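Gluconate kinase (PDB 3LL3) probably phosphorylates a sugar or sugar acid at the expense of ATP, and here binds ATP and d-xylulose. Local coordinates at residues D48-V56 against I157-L165; I71-M80 against T231-L242. All coordinates share one frame; numbering follows the deposited sequence.

The two contacts lie in the N-terminal half of this FGGY kinase, their centres about 13 Å apart. Along the chain their segments alternate: 48-56, 71-80, 157-165, 231-242. Interaction 2 joins strands 70-78 and 232-238, neighbours in the mixed sheet, whereas interaction 1 crosses helices 49-65 and 157-166 over that sheet. The layers meet directly, with Val56 CG1 3.6 Å from Trp76 CH2, Ile157 packing on Ser78, and Lys158 NZ probably hydrogen-bonded to Leu235 O. Helix 49-65 leads straight into strand 70-78, so distant parts of the sequence are woven into one α/β layer pair, and the residues just past the strand ends of interaction 2 form part of the d-xylulose pocket.

Interaction 1 of 2, residues D48-V56 against I157-L165; sequences DPKLIFDAV and IKEYIIFRL
Arg164 NH1 donates a 2.7 Å hydrogen bond to Tyr160 OH, which lies close to the guanidinium plane, and both side chains of this pair lean on helix 49-56. Bends at chi2 and chi3 fold the arginine back along its own helix and lay its CG over one face of the Tyr160 ring. The opposite face takes Pro49 CB in a CH-pi contact, 3.9 Å from the ring centroid. Phe53 enters helix 157-165 as a knob among Tyr160, Ile161, Arg164 and Leu165. With CG anti to the backbone N (chi1 179°), its ring swings across the interface and receives Arg164 CB over one face, 3.8 Å from the centroid. Farther along the same side chain, Phe53 CE1 lies 3.4 Å from Arg164 NH2, ring and guanidinium planes being 45° apart; Leu165 CD2 closes in at the ring edge. The two helices cross at -62° with their axes 10.2 Å apart, and belong to the helical layer on the N-terminal domain's sheet, in the actin-like ATPase fold of FGGY kinases. Toward that sheet the contact is wholly aliphatic: Ile52 CD1 and Ile157 CD1 meet tip to tip at 3.7 Å, as do Val56 CG2 and Ile161 CD1 at 4.0 Å, with strand 4-11 beneath. Replacing Phe53 by an alanine would probably open a gap among the four residues of its hole and take away the ring that the Arg164 guanidinium lies on. Tyr221 adds a second hold: its hydroxyl accepts from Arg164 NH2, and its ring meets Phe53 edge-to-face. On the outer side, Asp54 OD1 is reached by two waters, whose bonds to Arg164 NH1 and NH2 are weak.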
loop_
_atom_site.group_PDB
_atom_site.type_symbol
_atom_site.label_atom_id
_atom_site.label_comp_id
_atom_site.label_asym_id
_atom_site.label_seq_id
_atom_site.Cartn_x
_atom_site.Cartn_y
_atom_site.Cartn_z
ATOM N N ASP A 48 35.763 -15.319 -0.063
ATOM C CA ASP A 48 37.070 -15.936 0.153
ATOM C C ASP A 48 38.183 -14.882 0.105
ATOM O O ASP A 48 38.441 -14.288 -0.946
ATOM C CB ASP A 48 37.307 -17.027 -0.898
ATOM C CG ASP A 48 38.600 -17.813 -0.668
ATOM O OD1 ASP A 48 39.485 -17.347 0.085
ATOM O OD2 ASP A 48 38.731 -18.905 -1.260
ATOM N N PRO A 49 38.834 -14.636 1.256
ATOM C CA PRO A 49 39.896 -13.631 1.337
ATOM C C PRO A 49 41.019 -13.904 0.336
ATOM O O PRO A 49 41.588 -12.946 -0.178
ATOM C CB PRO A 49 40.396 -13.768 2.777
ATOM C CG PRO A 49 39.237 -14.280 3.512
ATOM C CD PRO A 49 38.556 -15.234 2.572
ATOM N N LYS A 50 41.314 -15.175 0.061
ATOM C CA LYS A 50 42.330 -15.533 -0.939
ATOM C C LYS A 50 41.968 -15.055 -2.361
ATOM O O LYS A 50 42.824 -14.533 -3.086
ATOM C CB LYS A 50 42.592 -17.043 -0.934
ATOM C CG LYS A 50 43.315 -17.535 0.300
ATOM C CD LYS A 50 43.358 -19.053 0.361
ATOM C CE LYS A 50 44.472 -19.523 1.274
ATOM N NZ LYS A 50 45.796 -19.024 0.802
ATOM N N LEU A 51 40.708 -15.242 -2.749
ATOM C CA LEU A 51 40.200 -14.733 -4.027
ATOM C C LEU A 51 40.279 -13.217 -4.106
ATOM O O LEU A 51 40.692 -12.656 -5.125
ATOM C CB LEU A 51 38.754 -15.178 -4.258
ATOM C CG LEU A 51 38.582 -16.566 -4.867
ATOM C CD1 LEU A 51 39.553 -17.549 -4.222
ATOM C CD2 LEU A 51 37.151 -17.053 -4.732
ATOM N N ILE A 52 39.874 -12.551 -3.033
ATOM C CA ILE A 52 39.922 -11.099 -3.006
ATOM C C ILE A 52 41.357 -10.629 -3.167
ATOM O O ILE A 52 41.637 -9.724 -3.970
ATOM C CB ILE A 52 39.320 -10.528 -1.711
ATOM C CG1 ILE A 52 37.815 -10.804 -1.672
ATOM C CG2 ILE A 52 39.609 -9.043 -1.608
ATOM C CD1 ILE A 52 37.097 -10.226 -0.461
ATOM N N PHE A 53 42.273 -11.252 -2.428
ATOM C CA PHE A 53 43.673 -10.868 -2.516
ATOM C C PHE A 53 44.265 -11.148 -3.903
ATOM O O PHE A 53 45.065 -10.366 -4.397
ATOM C CB PHE A 53 44.522 -11.538 -1.435
ATOM C CG PHE A 53 45.971 -11.168 -1.512
ATOM C CD1 PHE A 53 46.906 -12.066 -1.991
ATOM C CD2 PHE A 53 46.394 -9.902 -1.144
ATOM C CE1 PHE A 53 48.243 -11.712 -2.082
ATOM C CE2 PHE A 53 47.722 -9.543 -1.233
ATOM C CZ PHE A 53 48.649 -10.448 -1.697
ATOM N N ASP A 54 43.870 -12.262 -4.517
ATOM C CA ASP A 54 44.256 -12.550 -5.899
ATOM C C ASP A 54 43.753 -11.456 -6.857
ATOM O O ASP A 54 44.491 -10.993 -7.728
ATOM C CB ASP A 54 43.729 -13.922 -6.335
ATOM C CG ASP A 54 44.488 -15.088 -5.688
ATOM O OD1 ASP A 54 45.489 -14.852 -4.973
ATOM O OD2 ASP A 54 44.087 -16.250 -5.901
ATOM N N ALA A 55 42.497 -11.044 -6.707
ATOM C CA ALA A 55 41.975 -9.950 -7.534
ATOM C C ALA A 55 42.820 -8.695 -7.324
ATOM O O ALA A 55 43.170 -8.006 -8.275
ATOM C CB ALA A 55 40.507 -9.677 -7.219
ATOM N N VAL A 56 43.177 -8.427 -6.074
ATOM C CA VAL A 56 43.991 -7.266 -5.725
ATOM C C VAL A 56 45.343 -7.254 -6.442
ATOM O O VAL A 56 45.751 -6.223 -6.980
ATOM C CB VAL A 56 44.221 -7.176 -4.195
ATOM C CG1 VAL A 56 45.361 -6.252 -3.887
ATOM C CG2 VAL A 56 42.958 -6.701 -3.510
ATOM N N ILE A 157 38.877 -7.500 6.056
ATOM C CA ILE A 157 39.507 -7.744 4.761
ATOM C C ILE A 157 40.597 -6.723 4.417
ATOM O O ILE A 157 41.588 -7.066 3.765
ATOM C CB ILE A 157 38.462 -7.764 3.623
ATOM C CG1 ILE A 157 39.128 -8.170 2.308
ATOM C CG2 ILE A 157 37.802 -6.387 3.483
ATOM C CD1 ILE A 157 39.536 -9.633 2.259
ATOM N N LYS A 158 40.427 -5.461 4.804
ATOM C CA LYS A 158 41.500 -4.521 4.509
ATOM C C LYS A 158 42.787 -4.909 5.263
ATOM O O LYS A 158 43.868 -4.898 4.680
ATOM C CB LYS A 158 41.119 -3.052 4.737
ATOM C CG LYS A 158 42.304 -2.086 4.497
ATOM C CD LYS A 158 41.852 -0.617 4.283
ATOM C CE LYS A 158 41.469 0.070 5.602
ATOM N NZ LYS A 158 42.686 0.482 6.389
ATOM N N GLU A 159 42.661 -5.254 6.545
ATOM C CA GLU A 159 43.797 -5.717 7.351
ATOM C C GLU A 159 44.434 -6.967 6.735
ATOM O O GLU A 159 45.650 -7.078 6.650
ATOM C CB GLU A 159 43.360 -6.033 8.785
ATOM C CG GLU A 159 42.941 -4.822 9.600
ATOM C CD GLU A 159 41.624 -4.272 9.115
ATOM O OE1 GLU A 159 40.670 -5.082 9.010
ATOM O OE2 GLU A 159 41.555 -3.051 8.808
ATOM N N TYR A 160 43.593 -7.898 6.308
ATOM C CA TYR A 160 44.060 -9.115 5.677
ATOM C C TYR A 160 44.959 -8.819 4.488
ATOM O O TYR A 160 46.086 -9.330 4.414
ATOM C CB TYR A 160 42.887 -9.979 5.211
ATOM C CG TYR A 160 43.376 -11.231 4.502
ATOM C CD1 TYR A 160 44.006 -12.243 5.203
ATOM C CD2 TYR A 160 43.228 -11.384 3.127
ATOM C CE1 TYR A 160 44.473 -13.377 4.561
ATOM C CE2 TYR A 160 43.689 -12.521 2.475
ATOM C CZ TYR A 160 44.309 -13.513 3.197
ATOM O OH TYR A 160 44.763 -14.645 2.547
ATOM N N ILE A 161 44.441 -8.004 3.554
ATOM C CA ILE A 161 45.183 -7.628 2.359
ATOM C C ILE A 161 46.511 -7.002 2.732
ATOM O O ILE A 161 47.565 -7.431 2.257
ATOM C CB ILE A 161 44.383 -6.659 1.454
ATOM C CG1 ILE A 161 43.139 -7.361 0.909
ATOM C CG2 ILE A 161 45.248 -6.160 0.314
ATOM C CD1 ILE A 161 42.050 -6.414 0.398
ATOM N N ILE A 162 46.475 -5.990 3.584
ATOM C CA ILE A 162 47.708 -5.320 3.945
ATOM C C ILE A 162 48.674 -6.282 4.651
ATOM O O ILE A 162 49.890 -6.156 4.529
ATOM C CB ILE A 162 47.423 -4.073 4.774
ATOM C CG1 ILE A 162 46.721 -3.045 3.869
ATOM C CG2 ILE A 162 48.714 -3.497 5.365
ATOM C CD1 ILE A 162 46.209 -1.830 4.575
ATOM N N PHE A 163 48.124 -7.254 5.365
ATOM C CA PHE A 163 48.960 -8.204 6.083
ATOM C C PHE A 163 49.688 -9.083 5.079
ATOM O O PHE A 163 50.887 -9.337 5.212
ATOM C CB PHE A 163 48.122 -9.059 7.026
ATOM C CG PHE A 163 48.899 -10.154 7.701
ATOM C CD1 PHE A 163 49.974 -9.851 8.520
ATOM C CD2 PHE A 163 48.548 -11.484 7.520
ATOM C CE1 PHE A 163 50.697 -10.861 9.155
ATOM C CE2 PHE A 163 49.268 -12.509 8.160
ATOM C CZ PHE A 163 50.339 -12.192 8.971
ATOM N N ARG A 164 48.964 -9.533 4.060
ATOM C CA ARG A 164 49.577 -10.371 3.051
ATOM C C ARG A 164 50.716 -9.607 2.390
ATOM O O ARG A 164 51.768 -10.181 2.122
ATOM C CB ARG A 164 48.552 -10.836 2.018
ATOM C CG ARG A 164 47.554 -11.869 2.542
ATOM C CD ARG A 164 48.178 -13.263 2.683
ATOM N NE ARG A 164 48.726 -13.749 1.422
ATOM C CZ ARG A 164 48.020 -14.352 0.468
ATOM N NH1 ARG A 164 46.723 -14.562 0.623
ATOM N NH2 ARG A 164 48.616 -14.734 -0.658
ATOM N N LEU A 165 50.525 -8.308 2.160
ATOM C CA LEU A 165 51.536 -7.508 1.457
ATOM C C LEU A 165 52.784 -7.132 2.276
ATOM O O LEU A 165 53.885 -7.040 1.720
ATOM C CB LEU A 165 50.911 -6.242 0.847
ATOM C CG LEU A 165 49.942 -6.472 -0.307
ATOM C CD1 LEU A 165 49.218 -5.160 -0.662
ATOM C CD2 LEU A 165 50.662 -7.028 -1.525
HETATM O O HOH W 1 45.359 -15.574 -2.407
HETATM O O HOH W 2 48.398 -15.262 -3.904
#

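Interaction 2 of 2, residues I71-M80 against T231-L242; sequences IAAISWSSQM and TKIILGASDGYL. With XUL (D-xylulose), chain E.
Strands 71-78 and 232-238 run parallel, their axes 4.7 Å apart at closest and inclined by 26°, with backbone bonds alternating from Lys232 N to Ala72 O, Ile74 N to Lys232 O and Ile234 N to Ile74 O. Around Leu235 and Gly236 the second strand carries one extra residue, a beta bulge, and pairing resumes with Ala237 N to Trp76 O at 3.0 Å. A side chain on Gly236 would clash with Trp76 O. Beside the bulge, Trp76 CG sits anti to its carbonyl carbon (chi1 -56°), which brings the indole edge to the backbone: CD1 lies 3.1 Å from Ile234 O, in the ring plane, while Ile233 CG2 touches NE1 at 3.5 Å. Ile74 CG2 covers one face of the indole. On the other side of the sheet Ala73 CB packs against Ile234 CG1, and Ser77 CB meets Leu242 CD1. At the strand ends, Ser78 O accepts from Asp239 N, and Ser238 caps the new helix by accepting from Tyr241 N. The selenomethionine Met80 passes obliquely across Asp239, its CG 3.3 Å from Asp239 OD1, and rests its selenium against Ser238 CB. Asp239 OD2 takes the hydrogen bond of xylulose O5 at 2.8 Å, and Met80 N donates to the same O5 at 3.0 Å. O5 is the hydroxyl phosphorylated by xylulose kinases, consistent with a phosphoryl-acceptor site. The segments just beyond the paired strand ends thus line part of the d-xylulose pocket, with His81 and Arg344 also bonding the sugar, in this actin-like ATPase fold.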
loop_
_atom_site.group_PDB
_atom_site.type_symbol
_atom_site.label_atom_id
_atom_site.label_comp_id
_atom_site.label_asym_id
_atom_site.label_seq_id
_atom_site.Cartn_x
_atom_site.Cartn_y
_atom_site.Cartn_z
ATOM N N ILE A 71 55.106 3.764 -9.239
ATOM C CA ILE A 71 53.970 3.846 -8.339
ATOM C C ILE A 71 54.483 4.322 -6.987
ATOM O O ILE A 71 55.150 3.577 -6.274
ATOM C CB ILE A 71 53.270 2.490 -8.191
ATOM C CG1 ILE A 71 52.885 1.930 -9.567
ATOM C CG2 ILE A 71 52.048 2.616 -7.297
ATOM C CD1 ILE A 71 52.063 2.902 -10.438
ATOM N N ALA A 72 54.189 5.569 -6.645
ATOM C CA ALA A 72 54.666 6.152 -5.396
ATOM C C ALA A 72 53.919 5.605 -4.180
ATOM O O ALA A 72 54.481 5.489 -3.093
ATOM C CB ALA A 72 54.575 7.672 -5.449
ATOM N N ALA A 73 52.649 5.254 -4.358
ATOM C CA ALA A 73 51.869 4.788 -3.229
ATOM C C ALA A 73 50.626 4.045 -3.694
ATOM O O ALA A 73 50.106 4.317 -4.775
ATOM C CB ALA A 73 51.505 5.956 -2.335
ATOM N N ILE A 74 50.178 3.085 -2.888
ATOM C CA ILE A 74 48.913 2.403 -3.111
ATOM C C ILE A 74 48.064 2.611 -1.853
ATOM O O ILE A 74 48.472 2.231 -0.752
ATOM C CB ILE A 74 49.115 0.910 -3.358
ATOM C CG1 ILE A 74 50.041 0.694 -4.554
ATOM C CG2 ILE A 74 47.794 0.203 -3.590
ATOM C CD1 ILE A 74 50.478 -0.758 -4.693
ATOM N N SER A 75 46.898 3.232 -2.022
ATOM C CA SER A 75 46.029 3.550 -0.902
ATOM C C SER A 75 44.709 2.780 -0.999
ATOM O O SER A 75 44.318 2.317 -2.082
ATOM C CB SER A 75 45.782 5.059 -0.853
ATOM O OG SER A 75 45.129 5.430 0.351
ATOM N N TRP A 76 44.008 2.672 0.129
ATOM C CA TRP A 76 42.929 1.697 0.253
ATOM C C TRP A 76 41.627 2.285 0.765
ATOM O O TRP A 76 41.616 3.033 1.742
ATOM C CB TRP A 76 43.382 0.531 1.150
ATOM C CG TRP A 76 44.621 -0.105 0.642
ATOM C CD1 TRP A 76 45.907 0.263 0.922
ATOM C CD2 TRP A 76 44.706 -1.212 -0.261
ATOM N NE1 TRP A 76 46.790 -0.552 0.245
ATOM C CE2 TRP A 76 46.074 -1.471 -0.480
ATOM C CE3 TRP A 76 43.755 -2.020 -0.896
ATOM C CZ2 TRP A 76 46.512 -2.494 -1.314
ATOM C CZ3 TRP A 76 44.192 -3.035 -1.724
ATOM C CH2 TRP A 76 45.562 -3.258 -1.931
ATOM N N SER A 77 40.542 1.963 0.062
ATOM C CA SER A 77 39.184 2.179 0.528
ATOM C C SER A 77 38.566 0.782 0.618
ATOM O O SER A 77 38.846 -0.077 -0.223
ATOM C CB SER A 77 38.410 3.046 -0.460
ATOM O OG SER A 77 37.047 3.126 -0.091
ATOM N N SER A 78 37.776 0.524 1.654
ATOM C CA SER A 78 37.316 -0.842 1.890
ATOM C C SER A 78 35.901 -0.918 2.468
ATOM O O SER A 78 35.510 -0.065 3.264
ATOM C CB SER A 78 38.301 -1.555 2.830
ATOM O OG SER A 78 37.826 -2.837 3.200
ATOM N N GLN A 79 35.158 -1.948 2.065
ATOM C CA GLN A 79 33.913 -2.312 2.717
ATOM C C GLN A 79 34.143 -2.375 4.227
ATOM O O GLN A 79 35.261 -2.588 4.678
ATOM C CB GLN A 79 33.462 -3.689 2.240
ATOM C CG GLN A 79 34.423 -4.788 2.652
ATOM C CD GLN A 79 34.119 -6.127 2.001
ATOM O OE1 GLN A 79 34.607 -6.434 0.910
ATOM N NE2 GLN A 79 33.346 -6.948 2.693
HETATM N N MSE A 80 33.077 -2.183 4.990
HETATM C CA MSE A 80 33.144 -2.151 6.445
HETATM C C MSE A 80 32.530 -3.390 7.072
HETATM O O MSE A 80 31.805 -4.122 6.412
HETATM C CB MSE A 80 32.417 -0.926 6.974
HETATM C CG MSE A 80 32.984 0.373 6.469
HETATM SE SE MSE A 80 32.109 1.926 7.292
HETATM C CE MSE A 80 33.009 1.838 9.059
ATOM N N THR A 231 57.773 1.917 -3.492
ATOM C CA THR A 231 56.316 2.009 -3.431
ATOM C C THR A 231 55.786 1.839 -1.999
ATOM O O THR A 231 56.055 0.832 -1.353
ATOM C CB THR A 231 55.668 0.898 -4.264
ATOM O OG1 THR A 231 56.136 0.967 -5.609
ATOM C CG2 THR A 231 54.133 1.007 -4.235
ATOM N N LYS A 232 55.001 2.807 -1.530
ATOM C CA LYS A 232 54.423 2.771 -0.191
ATOM C C LYS A 232 52.985 2.264 -0.143
ATOM O O LYS A 232 52.199 2.495 -1.063
ATOM C CB LYS A 232 54.479 4.159 0.459
ATOM C CG LYS A 232 55.846 4.519 0.988
ATOM C CD LYS A 232 56.465 5.609 0.175
ATOM C CE LYS A 232 56.213 6.971 0.815
ATOM N NZ LYS A 232 57.435 7.446 1.545
ATOM N N ILE A 233 52.650 1.568 0.941
ATOM C CA ILE A 233 51.272 1.267 1.246
ATOM C C ILE A 233 50.765 2.353 2.183
ATOM O O ILE A 233 51.382 2.625 3.216
ATOM C CB ILE A 233 51.112 -0.087 1.955
ATOM C CG1 ILE A 233 51.594 -1.217 1.050
ATOM C CG2 ILE A 233 49.643 -0.316 2.324
ATOM C CD1 ILE A 233 50.710 -1.417 -0.158
ATOM N N ILE A 234 49.653 2.983 1.812
ATOM C CA ILE A 234 48.976 3.928 2.689
ATOM C C ILE A 234 47.841 3.171 3.358
ATOM O O ILE A 234 47.026 2.514 2.684
ATOM C CB ILE A 234 48.433 5.135 1.896
ATOM C CG1 ILE A 234 49.506 5.655 0.924
ATOM C CG2 ILE A 234 47.976 6.236 2.850
ATOM C CD1 ILE A 234 50.863 5.929 1.578
ATOM N N LEU A 235 47.801 3.231 4.683
ATOM C CA LEU A 235 46.854 2.431 5.428
ATOM C C LEU A 235 45.417 2.563 4.885
ATOM O O LEU A 235 44.715 1.570 4.710
ATOM C CB LEU A 235 46.913 2.785 6.907
ATOM C CG LEU A 235 46.034 1.910 7.791
ATOM C CD1 LEU A 235 46.313 0.403 7.557
ATOM C CD2 LEU A 235 46.177 2.304 9.271
ATOM N N GLY A 236 44.984 3.781 4.602
ATOM C CA GLY A 236 43.651 3.967 4.040
ATOM C C GLY A 236 42.534 4.002 5.066
ATOM O O GLY A 236 42.794 4.178 6.250
ATOM N N ALA A 237 41.288 3.833 4.610
ATOM C CA ALA A 237 40.121 4.036 5.454
ATOM C C ALA A 237 38.890 3.325 4.904
ATOM O O ALA A 237 38.965 2.598 3.918
ATOM C CB ALA A 237 39.833 5.516 5.620
ATOM N N SER A 238 37.761 3.537 5.564
ATOM C CA SER A 238 36.513 2.871 5.201
ATOM C C SER A 238 35.851 3.536 3.978
ATOM O O SER A 238 36.060 4.726 3.719
ATOM C CB SER A 238 35.557 2.943 6.382
ATOM O OG SER A 238 35.163 4.284 6.624
ATOM N N ASP A 239 35.026 2.780 3.257
ATOM C CA ASP A 239 34.324 3.325 2.097
ATOM C C ASP A 239 33.368 4.448 2.518
ATOM O O ASP A 239 33.218 5.447 1.818
ATOM C CB ASP A 239 33.573 2.209 1.363
ATOM C CG ASP A 239 32.641 1.411 2.275
ATOM O OD1 ASP A 239 32.520 1.744 3.474
ATOM O OD2 ASP A 239 32.020 0.432 1.800
ATOM N N GLY A 240 32.744 4.292 3.680
ATOM C CA GLY A 240 31.844 5.304 4.214
ATOM C C GLY A 240 32.501 6.652 4.453
ATOM O O GLY A 240 31.979 7.693 4.044
ATOM N N TYR A 241 33.648 6.637 5.121
ATOM C CA TYR A 241 34.387 7.858 5.400
ATOM C C TYR A 241 34.955 8.460 4.129
ATOM O O TYR A 241 34.810 9.654 3.883
ATOM C CB TYR A 241 35.537 7.566 6.357
ATOM C CG TYR A 241 36.434 8.761 6.569
ATOM C CD1 TYR A 241 36.014 9.848 7.330
ATOM C CD2 TYR A 241 37.687 8.811 5.990
ATOM C CE1 TYR A 241 36.846 10.947 7.524
ATOM C CE2 TYR A 241 38.517 9.900 6.173
ATOM C CZ TYR A 241 38.094 10.961 6.942
ATOM O OH TYR A 241 38.941 12.031 7.101
ATOM N N LEU A 242 35.646 7.634 3.343
ATOM C CA LEU A 242 36.281 8.099 2.127
ATOM C C LEU A 242 35.266 8.629 1.098
ATOM O O LEU A 242 35.526 9.638 0.442
ATOM C CB LEU A 242 37.159 7.004 1.532
ATOM C CG LEU A 242 38.401 6.713 2.388
ATOM C CD1 LEU A 242 39.284 5.644 1.757
ATOM C CD2 LEU A 242 39.191 7.978 2.622
HETATM C C1 XUL E . 28.658 2.002 6.090
HETATM C C2 XUL E . 27.866 0.767 6.550
HETATM C C3 XUL E . 27.660 -0.436 5.587
HETATM C C4 XUL E . 28.554 -0.449 4.332
HETATM C C5 XUL E . 30.032 -0.770 4.625
HETATM O O1 XUL E . 27.807 3.121 6.029
HETATM O O2 XUL E . 27.365 0.764 7.650
HETATM O O3 XUL E . 26.331 -0.438 5.126
HETATM O O4 XUL E . 28.040 -1.431 3.461
HETATM O O5 XUL E . 30.676 -1.291 3.487
#